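Long-range contacts in phycocyanobilin lyase subunit alpha (PDB 5N3U), which associates with CpcF to form a lyase that is probably required for attaching the bilin chromophore to the CpcA protein: residues Ala22-Leu26 with Ala37-Leu41; Ala58-Glu62 with Leu73-Ala78; Ile94-Glu98 with Ala123-Leu127; Arg87-Leu93 with Ser111-Asp117; Leu152-Ala157 with Arg184-Leu189. All coordinates share one frame; numbering follows the deposited sequence.

Contact 1: Ala22-Leu26 with Ala37-Leu41; sequences AIANL and AAWWL
A37 opens the series of contacts that helix 31-43 makes with the segment 22-26, and it does so with one methyl group. Its CB points toward the other helix and comes within 3.5 Å of the carbonyl oxygen of A22, close to where the backbones approach nearest, with the CA atoms of A22 and A37 5.0 Å apart. The CB of N25 rests on that same methyl. At A38 the partner changes to L26, whose CD2 lies 4.0 Å from A38 CB; A38 also touches L55 of helix 49-58 and L73 of helix 72-83. One residue passes before W40, whose CG stands anti to the backbone N (chi1 -169°), a setting that brings the six-membered part of the indole to A22. There W40 CE3 lies 3.6 Å from A22 CB, the methyl arriving obliquely to a ring that is also stacked on Y44. L41 completes the walk with both of its methyls. CD2 of L41 is 3.6 Å from A22 CB, so the one methyl touches both the leucine and the indole, while CD1 of L41 meets CD1 of L26 tip to tip at 3.7 Å. Small alanines let two consecutive helices come close, larger apolar groups fill in around them, and the result is the helix-against-helix packing characteristic of HEAT-like alpha solenoids.

Contact 2: Ala58-Glu62 with Leu73-Ala78; sequences ALEDE and LRRNAA
A58 and A77 set their methyls against each other at the apolar centre, CB to CB at 3.9 Å. L73 adds its CD2 to the A58 methyl, and L59 sends its own CD2 to A78, where it lies 3.9 Å from A78 CB. Further out, L73 crosses the side chain of D61 at about a right angle, a leucine lying against a carboxylate whose OD2 accepts a hydrogen bond from the backbone N of D64. A water donates to the same OD2 and is weakly bonded to the N of R74. The polar edge belongs to R74. Its chain, extended from CG to NE, runs along the type I turn of A58 to D61 and delivers the guanidinium side-on to a single acceptor: NE of R74 bonds to the carbonyl oxygen of D61 at 2.8 Å, and NH2 of R74 reaches that oxygen at 2.9 Å. The oxygen lies in the guanidinium plane, yet NH2 stands 55° out of the carbonyl plane. NH2 also forms a salt bridge with E62 OE2 at 3.3 Å, the carboxylate turned 74° from the guanidinium, while E60 CA lies over one face, toward its rim. This inter-helix turn of the HEAT-like fold is thus tied to helix 72-83, which is itself flanked by helix 31-43 at L73, by helix 90-96 at A78, and by helix 102-115 at R74 and A78.

Contact 3: Ile94-Glu98 with Ala123-Leu127; sequences INCLE and ALIKL
A123 and E98 are joined by a water, which donates to the backbone oxygen of A123 at 2.8 Å and, at an unusually short 2.5 Å, to E98 OE2. It spans the more open edge of a helix pair in the HEAT-repeat part of the chain, where the ends of helices 90-96 and 121-126 pack side by side. K126 crosses E98 at about a right angle, but its NZ stays 4.5 Å from E98 OE2, too far for a salt bridge. L127 lies inward of this edge, with CD2 3.5 Å from the carbonyl oxygen of L97, a buried atom that has no polar partner in the model. Shortening L127 to an alanine takes away CG and both methyls, and L97 CD2 would probably be left beside a gap. L97 carries the apolar side, its CG anti to the carbonyl carbon (chi1 -58°), which directs the two methyls at helix 121-126. Its CD2 meets L127 CD1, while CD1 is shared between L124 CD2 at 3.7 Å and the methyl of A123 at 3.6 Å.

Contact 4: Arg87-Leu93 with Ser111-Asp117; sequences RKAVPGL and SLEMLKD
L93 and L115 meet at the tight, buried part of this contact, crossing at about a right angle with their CD1 methyls 3.6 Å apart. L112 closes the same core: its CD2 lies 3.9 Å from L93 CB and also touches V90 CG1, while S111 brings its CB to L93 CD1. Helices 90-96 and 102-115, neighbours in the HEAT-repeat region, are thereby packed through a leucine and valine layer that L97 and A120 extend beyond L112. With L112 cut back to an alanine, V90 CG1 and L93 CB would probably lose the branched end they pack on, leaving a gap between the helices. The other end is different in character. R87 is exposed, and its extended chain runs past D117 to the point where helix 102-115 stops and K116 takes a positive phi of 66°. D117 CA lies over one face of the guanidinium, toward its rim, and R87 NH2 comes to 3.0 Å from the carbonyl oxygen of L115. The carboxylate of D117 turns inward: OD2 sits 3.4 Å from V90 CG2, and OD1 is hydrogen-bonded to the backbone N of T119. Between R87 NH1 and D117 OD2 there are 4.1 Å and no N-H pointing across. Such chemistry implies that leucines and V90 form the apolar layer, whereas R87 covers the helix end with its chain and guanidinium, its positive charge probably favourable beside the carbonyl oxygens there.

Contact 5: Leu152-Ala157 with Arg184-Leu189; sequences LEALGA and RAMYQL
R184 crosses E153 at about a right angle, and its side chain can be followed outward atom by atom. The CB points toward helix 148-157, and CG stands anti to the backbone N (chi1 178°), which carries the chain over to E153. CD then lies 3.8 Å from E153 CG. NE, one atom further, is still near that methylene, but its polar partner is D217, in a salt bridge. At the tip the nitrogens part: NH2 forms a salt bridge with E113 of helix 102-115, whereas NH1 comes to 3.3 Å from the carbonyl oxygen of E153 at an angle too poor for a hydrogen bond. The carboxylate of E153 is turned only 28° from the guanidinium plane, yet its OE2 does not reach salt-bridge distance. Beside this polar edge, the helical segments 152-157 and 184-189 run nearly parallel, 10° apart with axes 8.0 Å from each other, the side-by-side stacking of helices from which HEAT-repeat solenoids are built. G156 makes so short a separation possible: with no side chain in the way, its CA lies 4.1 Å from the CA of A185. The A185 methyl fits against the backbone at L152, its CB 3.4 Å from L152 O. Q188 sets its amide over the face of the G156-A157 peptide, Q188 OE1 3.1 Å from G156 C, and L189 places CD2 near the carbonyl oxygens of L155 and G156.

Most contacts follow in series along one stack of helices, but the segments of contacts 3 and 4 alternate. Contacts 1 and 2, centres 11 Å apart, touch where A38 packs on L73 and N76. Contact 2 reaches contact 4 by a probable hydrogen bond of S111 OG with A78 O and contact 3 by L59 on C96. Contacts 3 and 4 share helix 90-96; L97 meets L112. Contact 5, centred about 32 Å from the centre of contact 1, meets contact 3 through L155 and L124, and contact 4 through the 2.8 Å salt bridge of E113 OE2 with R184 NH2. W39 of segment 37-41 packs on T104 of the beta subunit, whose D96 is salt-bridged to R75 of segment 73-78.

Contact 1: Ala22-Leu26 with Ala37-Leu41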
# COMPACT_ATOMS: atom_id res chain seq x y z
N ALA A 22 -17.77 -12.94 7.53
CA ALA A 22 -18.15 -12.11 6.36
C ALA A 22 -19.45 -12.58 5.79
O ALA A 22 -20.32 -11.80 5.50
CB ALA A 22 -17.10 -12.25 5.27
N ILE A 23 -19.58 -13.89 5.64
CA ILE A 23 -20.83 -14.43 5.10
C ILE A 23 -21.96 -14.09 5.97
O ILE A 23 -22.96 -13.58 5.45
CB ILE A 23 -20.81 -15.93 4.85
CG1 ILE A 23 -19.82 -16.25 3.72
CG2 ILE A 23 -22.17 -16.40 4.41
CD1 ILE A 23 -19.29 -17.64 3.72
N ALA A 24 -21.82 -14.28 7.30
CA ALA A 24 -22.93 -13.85 8.20
C ALA A 24 -23.30 -12.37 8.12
O ALA A 24 -24.48 -11.94 8.08
CB ALA A 24 -22.56 -14.20 9.63
N ASN A 25 -22.25 -11.56 8.12
CA ASN A 25 -22.44 -10.13 8.04
C ASN A 25 -23.19 -9.68 6.79
O ASN A 25 -23.75 -8.60 6.79
CB ASN A 25 -21.08 -9.43 8.12
CG ASN A 25 -20.47 -9.43 9.55
OD1 ASN A 25 -21.16 -9.63 10.53
ND2 ASN A 25 -19.21 -9.17 9.63
N LEU A 26 -23.27 -10.50 5.74
CA LEU A 26 -24.18 -10.13 4.60
C LEU A 26 -25.65 -9.91 4.97
O LEU A 26 -26.35 -9.17 4.27
CB LEU A 26 -24.09 -11.13 3.44
CG LEU A 26 -22.73 -11.02 2.72
CD1 LEU A 26 -22.56 -12.14 1.72
CD2 LEU A 26 -22.71 -9.71 1.94
N ALA A 37 -18.58 -6.37 3.92
CA ALA A 37 -18.39 -7.81 3.84
C ALA A 37 -18.40 -8.35 2.44
O ALA A 37 -17.63 -9.20 2.10
CB ALA A 37 -19.46 -8.51 4.69
N ALA A 38 -19.31 -7.91 1.61
CA ALA A 38 -19.28 -8.23 0.20
C ALA A 38 -18.00 -7.81 -0.50
O ALA A 38 -17.44 -8.65 -1.22
CB ALA A 38 -20.44 -7.58 -0.52
N TRP A 39 -17.47 -6.59 -0.25
CA TRP A 39 -16.14 -6.26 -0.76
C TRP A 39 -15.07 -7.21 -0.25
O TRP A 39 -14.24 -7.70 -1.00
CB TRP A 39 -15.81 -4.76 -0.36
CG TRP A 39 -14.42 -4.41 -0.65
CD1 TRP A 39 -13.93 -3.91 -1.80
CD2 TRP A 39 -13.33 -4.50 0.23
NE1 TRP A 39 -12.61 -3.80 -1.73
CE2 TRP A 39 -12.18 -4.13 -0.51
CE3 TRP A 39 -13.20 -4.92 1.54
CZ2 TRP A 39 -10.91 -4.10 0.04
CZ3 TRP A 39 -11.91 -4.91 2.11
CH2 TRP A 39 -10.78 -4.52 1.34
N TRP A 40 -15.10 -7.52 1.06
CA TRP A 40 -14.09 -8.37 1.65
C TRP A 40 -14.06 -9.76 1.01
O TRP A 40 -12.98 -10.34 0.76
CB TRP A 40 -14.31 -8.46 3.13
CG TRP A 40 -13.24 -9.09 3.94
CD1 TRP A 40 -12.25 -8.48 4.64
CD2 TRP A 40 -13.13 -10.48 4.25
NE1 TRP A 40 -11.47 -9.42 5.32
CE2 TRP A 40 -11.99 -10.66 5.06
CE3 TRP A 40 -13.86 -11.60 3.86
CZ2 TRP A 40 -11.58 -11.91 5.54
CZ3 TRP A 40 -13.43 -12.88 4.33
CH2 TRP A 40 -12.31 -13.00 5.17
N LEU A 41 -15.22 -10.30 0.76
CA LEU A 41 -15.29 -11.67 0.18
C LEU A 41 -14.65 -11.72 -1.20
O LEU A 41 -13.97 -12.66 -1.50
CB LEU A 41 -16.73 -12.12 0.12
CG LEU A 41 -17.40 -12.46 1.46
CD1 LEU A 41 -18.88 -12.61 1.31
CD2 LEU A 41 -16.76 -13.71 2.01

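Contact 2: Ala58-Glu62 with Leu73-Ala78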
# COMPACT_ATOMS: atom_id res chain seq x y z
N ALA A 58 -27.61 -11.54 -2.43
CA ALA A 58 -27.44 -10.09 -2.29
C ALA A 58 -27.60 -9.36 -3.60
O ALA A 58 -27.87 -8.15 -3.60
CB ALA A 58 -26.09 -9.86 -1.69
N LEU A 59 -27.54 -10.07 -4.74
CA LEU A 59 -27.96 -9.47 -6.01
C LEU A 59 -29.44 -9.02 -6.06
O LEU A 59 -29.80 -8.18 -6.86
CB LEU A 59 -27.64 -10.33 -7.18
CG LEU A 59 -26.23 -10.78 -7.45
CD1 LEU A 59 -26.14 -11.67 -8.65
CD2 LEU A 59 -25.36 -9.56 -7.70
N GLU A 60 -30.27 -9.51 -5.15
CA GLU A 60 -31.64 -9.08 -5.05
C GLU A 60 -31.90 -8.18 -3.84
O GLU A 60 -33.05 -7.89 -3.55
CB GLU A 60 -32.54 -10.32 -4.96
CG GLU A 60 -32.49 -11.05 -6.30
CD GLU A 60 -33.03 -12.49 -6.27
OE1 GLU A 60 -33.06 -13.07 -7.37
OE2 GLU A 60 -33.41 -13.04 -5.20
N ASP A 61 -30.85 -7.66 -3.18
CA ASP A 61 -31.03 -6.73 -2.08
C ASP A 61 -31.95 -5.60 -2.38
O ASP A 61 -31.85 -4.89 -3.42
CB ASP A 61 -29.69 -6.15 -1.62
CG ASP A 61 -29.82 -5.27 -0.38
OD1 ASP A 61 -30.31 -5.83 0.67
OD2 ASP A 61 -29.52 -4.05 -0.45
N GLU A 62 -32.83 -5.34 -1.42
CA GLU A 62 -33.63 -4.12 -1.43
C GLU A 62 -33.38 -3.16 -0.25
O GLU A 62 -33.88 -2.06 -0.32
CB GLU A 62 -35.14 -4.46 -1.41
CG GLU A 62 -35.53 -5.40 -2.53
CD GLU A 62 -35.72 -4.68 -3.86
OE1 GLU A 62 -35.50 -3.44 -3.96
OE2 GLU A 62 -36.13 -5.35 -4.83
N LEU A 73 -25.27 -2.51 -2.23
CA LEU A 73 -24.86 -3.87 -1.95
C LEU A 73 -24.93 -4.71 -3.24
O LEU A 73 -24.13 -5.62 -3.39
CB LEU A 73 -25.72 -4.53 -0.80
CG LEU A 73 -25.35 -5.96 -0.46
CD1 LEU A 73 -23.94 -5.97 0.10
CD2 LEU A 73 -26.31 -6.63 0.62
N ARG A 74 -25.87 -4.44 -4.12
CA ARG A 74 -25.92 -5.22 -5.35
C ARG A 74 -24.63 -4.96 -6.17
O ARG A 74 -24.06 -5.87 -6.71
CB ARG A 74 -27.09 -4.86 -6.21
CG ARG A 74 -28.40 -5.34 -5.65
CD ARG A 74 -29.49 -5.12 -6.66
NE ARG A 74 -30.79 -5.27 -6.02
CZ ARG A 74 -31.94 -5.39 -6.65
NH1 ARG A 74 -31.97 -5.42 -7.98
NH2 ARG A 74 -33.06 -5.48 -5.94
N ARG A 75 -24.18 -3.72 -6.19
CA ARG A 75 -22.94 -3.41 -6.88
C ARG A 75 -21.76 -4.18 -6.35
O ARG A 75 -21.02 -4.79 -7.06
CB ARG A 75 -22.67 -1.89 -6.78
CG ARG A 75 -23.71 -1.01 -7.36
CD ARG A 75 -23.45 0.45 -6.92
NE ARG A 75 -24.49 1.35 -7.47
CZ ARG A 75 -24.51 2.67 -7.24
NH1 ARG A 75 -23.58 3.20 -6.49
NH2 ARG A 75 -25.46 3.45 -7.76
N ASN A 76 -21.55 -4.17 -5.05
CA ASN A 76 -20.43 -4.84 -4.47
C ASN A 76 -20.51 -6.36 -4.55
O ASN A 76 -19.52 -7.01 -4.77
CB ASN A 76 -20.32 -4.46 -2.97
CG ASN A 76 -19.45 -3.26 -2.77
OD1 ASN A 76 -19.09 -2.54 -3.76
ND2 ASN A 76 -19.08 -3.03 -1.53
N ALA A 77 -21.71 -6.87 -4.47
CA ALA A 77 -21.94 -8.34 -4.66
C ALA A 77 -21.65 -8.77 -6.05
O ALA A 77 -20.99 -9.80 -6.28
CB ALA A 77 -23.36 -8.73 -4.25
N ALA A 78 -22.16 -8.03 -7.01
CA ALA A 78 -21.84 -8.29 -8.39
C ALA A 78 -20.34 -8.30 -8.69
O ALA A 78 -19.85 -9.18 -9.35
CB ALA A 78 -22.57 -7.33 -9.29
O HOH W 1 -28.33 -2.82 -2.50

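Contact 3: Ile94-Glu98 with Ala123-Leu127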
# COMPACT_ATOMS: atom_id res chain seq x y z
N ILE A 94 -26.60 -12.09 -15.10
CA ILE A 94 -27.39 -11.79 -16.27
C ILE A 94 -28.61 -10.94 -15.98
O ILE A 94 -28.92 -9.90 -16.66
CB ILE A 94 -27.73 -13.07 -17.03
CG1 ILE A 94 -26.48 -13.57 -17.71
CG2 ILE A 94 -28.79 -12.78 -18.11
CD1 ILE A 94 -26.65 -14.96 -18.26
N ASN A 95 -29.29 -11.28 -14.91
CA ASN A 95 -30.41 -10.47 -14.49
C ASN A 95 -30.05 -9.03 -14.16
O ASN A 95 -30.78 -8.10 -14.41
CB ASN A 95 -31.01 -11.04 -13.19
CG ASN A 95 -31.84 -12.27 -13.40
OD1 ASN A 95 -32.24 -12.59 -14.52
ND2 ASN A 95 -32.11 -12.98 -12.32
N CYS A 96 -28.88 -8.86 -13.57
CA CYS A 96 -28.38 -7.54 -13.18
C CYS A 96 -28.12 -6.63 -14.40
O CYS A 96 -28.06 -5.41 -14.27
CB CYS A 96 -27.06 -7.71 -12.44
SG CYS A 96 -27.31 -8.27 -10.73
N LEU A 97 -27.90 -7.22 -15.57
CA LEU A 97 -27.80 -6.47 -16.81
C LEU A 97 -29.07 -5.71 -17.18
O LEU A 97 -29.01 -4.81 -18.03
CB LEU A 97 -27.31 -7.31 -17.98
CG LEU A 97 -25.98 -7.98 -17.84
CD1 LEU A 97 -25.77 -8.90 -19.06
CD2 LEU A 97 -24.85 -6.91 -17.75
N GLU A 98 -30.18 -5.96 -16.53
CA GLU A 98 -31.37 -5.14 -16.75
C GLU A 98 -31.70 -4.34 -15.51
O GLU A 98 -32.76 -3.67 -15.49
CB GLU A 98 -32.62 -6.01 -17.12
CG GLU A 98 -32.61 -6.56 -18.56
CD GLU A 98 -32.56 -5.49 -19.69
OE1 GLU A 98 -33.56 -4.74 -19.86
OE2 GLU A 98 -31.50 -5.41 -20.43
N ALA A 123 -28.01 -11.13 -23.42
CA ALA A 123 -28.30 -10.02 -22.56
C ALA A 123 -27.27 -8.88 -22.76
O ALA A 123 -27.62 -7.70 -22.73
CB ALA A 123 -28.33 -10.44 -21.14
N LEU A 124 -26.02 -9.25 -22.99
CA LEU A 124 -24.97 -8.26 -23.34
C LEU A 124 -25.28 -7.61 -24.63
O LEU A 124 -25.15 -6.41 -24.74
CB LEU A 124 -23.61 -8.90 -23.40
CG LEU A 124 -23.15 -9.37 -22.00
CD1 LEU A 124 -22.01 -10.36 -22.11
CD2 LEU A 124 -22.76 -8.20 -21.14
N ILE A 125 -25.72 -8.40 -25.61
CA ILE A 125 -26.09 -7.84 -26.93
C ILE A 125 -27.21 -6.81 -26.90
O ILE A 125 -27.16 -5.77 -27.51
CB ILE A 125 -26.37 -8.96 -27.91
CG1 ILE A 125 -25.03 -9.58 -28.33
CG2 ILE A 125 -27.09 -8.48 -29.18
CD1 ILE A 125 -25.20 -10.87 -29.15
N LYS A 126 -28.16 -7.05 -26.04
CA LYS A 126 -29.26 -6.13 -25.87
C LYS A 126 -28.79 -4.77 -25.37
O LYS A 126 -29.33 -3.72 -25.74
CB LYS A 126 -30.23 -6.81 -24.89
CG LYS A 126 -31.35 -5.96 -24.38
CD LYS A 126 -32.69 -6.68 -24.50
CE LYS A 126 -32.68 -8.00 -23.80
NZ LYS A 126 -33.98 -8.17 -23.06
N LEU A 127 -27.74 -4.71 -24.56
CA LEU A 127 -27.26 -3.40 -24.10
C LEU A 127 -26.56 -2.60 -25.19
O LEU A 127 -26.32 -1.42 -25.03
CB LEU A 127 -26.37 -3.58 -22.87
CG LEU A 127 -26.97 -4.18 -21.63
CD1 LEU A 127 -25.99 -4.17 -20.50
CD2 LEU A 127 -28.19 -3.42 -21.15
O HOH W 2 -29.78 -7.04 -21.09

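Contact 4: Arg87-Leu93 with Ser111-Asp117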
# COMPACT_ATOMS: atom_id res chain seq x y z
N ARG A 87 -19.44 -20.12 -11.93
CA ARG A 87 -20.46 -19.83 -12.94
C ARG A 87 -21.89 -20.09 -12.50
O ARG A 87 -22.85 -19.74 -13.18
CB ARG A 87 -20.14 -20.60 -14.18
CG ARG A 87 -18.82 -20.21 -14.80
CD ARG A 87 -18.64 -20.95 -16.11
NE ARG A 87 -17.51 -20.42 -16.85
CZ ARG A 87 -17.33 -20.58 -18.16
NH1 ARG A 87 -18.23 -21.24 -18.93
NH2 ARG A 87 -16.22 -20.08 -18.70
N LYS A 88 -22.07 -20.64 -11.32
CA LYS A 88 -23.39 -20.57 -10.72
C LYS A 88 -23.97 -19.20 -10.64
O LYS A 88 -25.20 -19.01 -10.58
CB LYS A 88 -23.27 -21.05 -9.26
CG LYS A 88 -24.60 -21.24 -8.59
CD LYS A 88 -24.52 -21.96 -7.23
CE LYS A 88 -25.97 -21.94 -6.76
NZ LYS A 88 -26.20 -22.44 -5.39
N ALA A 89 -23.06 -18.19 -10.55
CA ALA A 89 -23.50 -16.79 -10.52
C ALA A 89 -24.06 -16.20 -11.79
O ALA A 89 -24.60 -15.04 -11.78
CB ALA A 89 -22.31 -15.95 -10.05
N VAL A 90 -23.87 -16.90 -12.92
CA VAL A 90 -24.09 -16.31 -14.22
C VAL A 90 -25.50 -15.85 -14.40
O VAL A 90 -25.73 -14.72 -14.79
CB VAL A 90 -23.53 -17.17 -15.34
CG1 VAL A 90 -24.04 -16.79 -16.73
CG2 VAL A 90 -22.03 -17.11 -15.34
N PRO A 91 -26.52 -16.68 -14.05
CA PRO A 91 -27.86 -16.23 -14.26
C PRO A 91 -28.27 -14.97 -13.46
O PRO A 91 -28.91 -14.07 -14.03
CB PRO A 91 -28.70 -17.46 -13.89
CG PRO A 91 -27.81 -18.58 -14.18
CD PRO A 91 -26.47 -18.11 -13.76
N GLY A 92 -27.88 -14.91 -12.21
CA GLY A 92 -28.13 -13.73 -11.41
C GLY A 92 -27.41 -12.50 -11.95
O GLY A 92 -27.97 -11.40 -11.95
N LEU A 93 -26.18 -12.68 -12.43
CA LEU A 93 -25.45 -11.58 -13.04
C LEU A 93 -26.11 -11.13 -14.31
O LEU A 93 -26.24 -9.93 -14.58
CB LEU A 93 -23.96 -11.92 -13.28
CG LEU A 93 -23.16 -12.07 -12.03
CD1 LEU A 93 -21.85 -12.77 -12.35
CD2 LEU A 93 -23.01 -10.72 -11.25
N SER A 111 -18.05 -8.60 -14.26
CA SER A 111 -17.94 -9.96 -13.72
C SER A 111 -18.23 -11.04 -14.76
O SER A 111 -17.57 -12.03 -14.78
CB SER A 111 -18.88 -10.05 -12.52
OG SER A 111 -18.31 -9.24 -11.51
N LEU A 112 -19.17 -10.81 -15.66
CA LEU A 112 -19.44 -11.74 -16.75
C LEU A 112 -18.25 -11.82 -17.68
O LEU A 112 -17.95 -12.89 -18.19
CB LEU A 112 -20.70 -11.35 -17.48
CG LEU A 112 -21.93 -11.61 -16.65
CD1 LEU A 112 -23.14 -10.92 -17.19
CD2 LEU A 112 -22.27 -13.12 -16.56
N GLU A 113 -17.54 -10.71 -17.91
CA GLU A 113 -16.29 -10.79 -18.67
C GLU A 113 -15.24 -11.72 -17.94
O GLU A 113 -14.48 -12.39 -18.60
CB GLU A 113 -15.71 -9.41 -18.81
CG GLU A 113 -14.45 -9.28 -19.67
CD GLU A 113 -13.13 -9.67 -19.00
OE1 GLU A 113 -12.98 -9.66 -17.73
OE2 GLU A 113 -12.21 -10.04 -19.80
N MET A 114 -15.16 -11.68 -16.62
CA MET A 114 -14.22 -12.45 -15.86
C MET A 114 -14.62 -13.91 -15.86
O MET A 114 -13.77 -14.79 -15.98
CB MET A 114 -14.11 -11.92 -14.45
CG MET A 114 -13.50 -10.55 -14.37
SD MET A 114 -13.50 -9.99 -12.62
CE MET A 114 -12.20 -10.95 -12.06
N LEU A 115 -15.92 -14.18 -15.84
CA LEU A 115 -16.38 -15.60 -15.79
C LEU A 115 -16.36 -16.29 -17.13
O LEU A 115 -16.34 -17.50 -17.17
CB LEU A 115 -17.74 -15.65 -15.20
CG LEU A 115 -17.82 -15.24 -13.75
CD1 LEU A 115 -19.18 -15.03 -13.18
CD2 LEU A 115 -17.09 -16.23 -12.89
N LYS A 116 -16.36 -15.54 -18.24
CA LYS A 116 -16.18 -16.07 -19.59
C LYS A 116 -17.31 -16.98 -20.04
O LYS A 116 -17.11 -17.77 -20.91
CB LYS A 116 -14.89 -16.90 -19.83
CG LYS A 116 -13.60 -16.45 -19.30
CD LYS A 116 -13.06 -15.26 -19.95
CE LYS A 116 -11.77 -14.85 -19.21
NZ LYS A 116 -11.79 -13.34 -19.05
N ASP A 117 -18.49 -16.86 -19.49
CA ASP A 117 -19.63 -17.76 -19.81
C ASP A 117 -20.48 -17.20 -20.97
O ASP A 117 -21.08 -16.12 -20.90
CB ASP A 117 -20.49 -17.90 -18.58
CG ASP A 117 -21.48 -19.03 -18.67
OD1 ASP A 117 -21.98 -19.29 -19.76
OD2 ASP A 117 -21.80 -19.61 -17.60

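Contact 5: Leu152-Ala157 with Arg184-Leu189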
# COMPACT_ATOMS: atom_id res chain seq x y z
N LEU A 152 -18.58 -4.58 -24.20
CA LEU A 152 -17.78 -4.97 -25.38
C LEU A 152 -16.67 -5.95 -24.93
O LEU A 152 -16.45 -6.94 -25.57
CB LEU A 152 -17.12 -3.73 -25.98
CG LEU A 152 -18.13 -2.80 -26.72
CD1 LEU A 152 -17.55 -1.44 -26.90
CD2 LEU A 152 -18.71 -3.43 -27.98
N GLU A 153 -15.97 -5.63 -23.89
CA GLU A 153 -14.93 -6.52 -23.39
C GLU A 153 -15.56 -7.87 -23.09
O GLU A 153 -15.01 -8.92 -23.45
CB GLU A 153 -14.34 -5.98 -22.12
CG GLU A 153 -13.38 -4.86 -22.40
CD GLU A 153 -12.66 -4.38 -21.16
OE1 GLU A 153 -13.06 -4.73 -20.02
OE2 GLU A 153 -11.69 -3.62 -21.35
N ALA A 154 -16.72 -7.86 -22.41
CA ALA A 154 -17.35 -9.15 -22.10
C ALA A 154 -17.72 -10.00 -23.33
O ALA A 154 -17.53 -11.23 -23.36
CB ALA A 154 -18.57 -8.91 -21.24
N LEU A 155 -18.19 -9.35 -24.39
CA LEU A 155 -18.60 -10.04 -25.58
C LEU A 155 -17.37 -10.65 -26.30
O LEU A 155 -17.45 -11.78 -26.79
CB LEU A 155 -19.31 -9.11 -26.59
CG LEU A 155 -20.73 -8.79 -26.13
CD1 LEU A 155 -21.23 -7.62 -26.92
CD2 LEU A 155 -21.65 -9.96 -26.25
N GLY A 156 -16.26 -9.94 -26.24
CA GLY A 156 -15.00 -10.54 -26.70
C GLY A 156 -14.55 -11.75 -25.95
O GLY A 156 -14.19 -12.81 -26.56
N ALA A 157 -14.62 -11.62 -24.64
CA ALA A 157 -14.14 -12.66 -23.72
C ALA A 157 -14.95 -13.91 -23.78
O ALA A 157 -14.39 -14.96 -23.62
CB ALA A 157 -14.05 -12.18 -22.28
N ARG A 184 -10.18 -4.44 -28.59
CA ARG A 184 -10.01 -5.72 -27.95
C ARG A 184 -10.95 -6.78 -28.30
O ARG A 184 -10.56 -7.93 -28.59
CB ARG A 184 -10.01 -5.52 -26.41
CG ARG A 184 -9.90 -6.79 -25.62
CD ARG A 184 -10.42 -6.39 -24.26
NE ARG A 184 -10.13 -7.19 -23.08
CZ ARG A 184 -10.76 -8.26 -22.68
NH1 ARG A 184 -11.70 -8.91 -23.44
NH2 ARG A 184 -10.37 -8.75 -21.51
N ALA A 185 -12.22 -6.45 -28.28
CA ALA A 185 -13.20 -7.42 -28.67
C ALA A 185 -13.07 -7.85 -30.14
O ALA A 185 -13.16 -9.03 -30.47
CB ALA A 185 -14.57 -6.90 -28.44
N MET A 186 -12.80 -6.87 -31.00
CA MET A 186 -12.66 -7.24 -32.40
C MET A 186 -11.50 -8.22 -32.63
O MET A 186 -11.62 -9.18 -33.42
CB MET A 186 -12.52 -5.97 -33.21
CG MET A 186 -13.84 -5.19 -33.45
SD MET A 186 -15.14 -6.11 -34.22
CE MET A 186 -14.47 -6.34 -35.94
N TYR A 187 -10.38 -7.95 -32.00
CA TYR A 187 -9.28 -8.91 -32.06
C TYR A 187 -9.64 -10.30 -31.53
O TYR A 187 -9.39 -11.35 -32.16
CB TYR A 187 -8.08 -8.38 -31.36
CG TYR A 187 -6.90 -9.34 -31.60
CD1 TYR A 187 -6.67 -10.43 -30.75
CD2 TYR A 187 -6.06 -9.16 -32.68
CE1 TYR A 187 -5.61 -11.31 -30.97
CE2 TYR A 187 -4.99 -10.03 -32.91
CZ TYR A 187 -4.78 -11.10 -32.08
OH TYR A 187 -3.75 -11.99 -32.28
N GLN A 188 -10.29 -10.36 -30.37
CA GLN A 188 -10.64 -11.64 -29.85
C GLN A 188 -11.53 -12.39 -30.71
O GLN A 188 -11.39 -13.58 -30.83
CB GLN A 188 -11.27 -11.54 -28.44
CG GLN A 188 -10.31 -11.13 -27.41
CD GLN A 188 -11.01 -10.98 -26.03
OE1 GLN A 188 -11.87 -10.13 -25.82
NE2 GLN A 188 -10.61 -11.76 -25.12
N LEU A 189 -12.48 -11.73 -31.34
CA LEU A 189 -13.45 -12.41 -32.13
C LEU A 189 -13.05 -12.67 -33.58
O LEU A 189 -13.64 -13.55 -34.18
CB LEU A 189 -14.76 -11.64 -32.16
CG LEU A 189 -15.34 -11.46 -30.73
CD1 LEU A 189 -16.52 -10.49 -30.70
CD2 LEU A 189 -15.82 -12.79 -30.18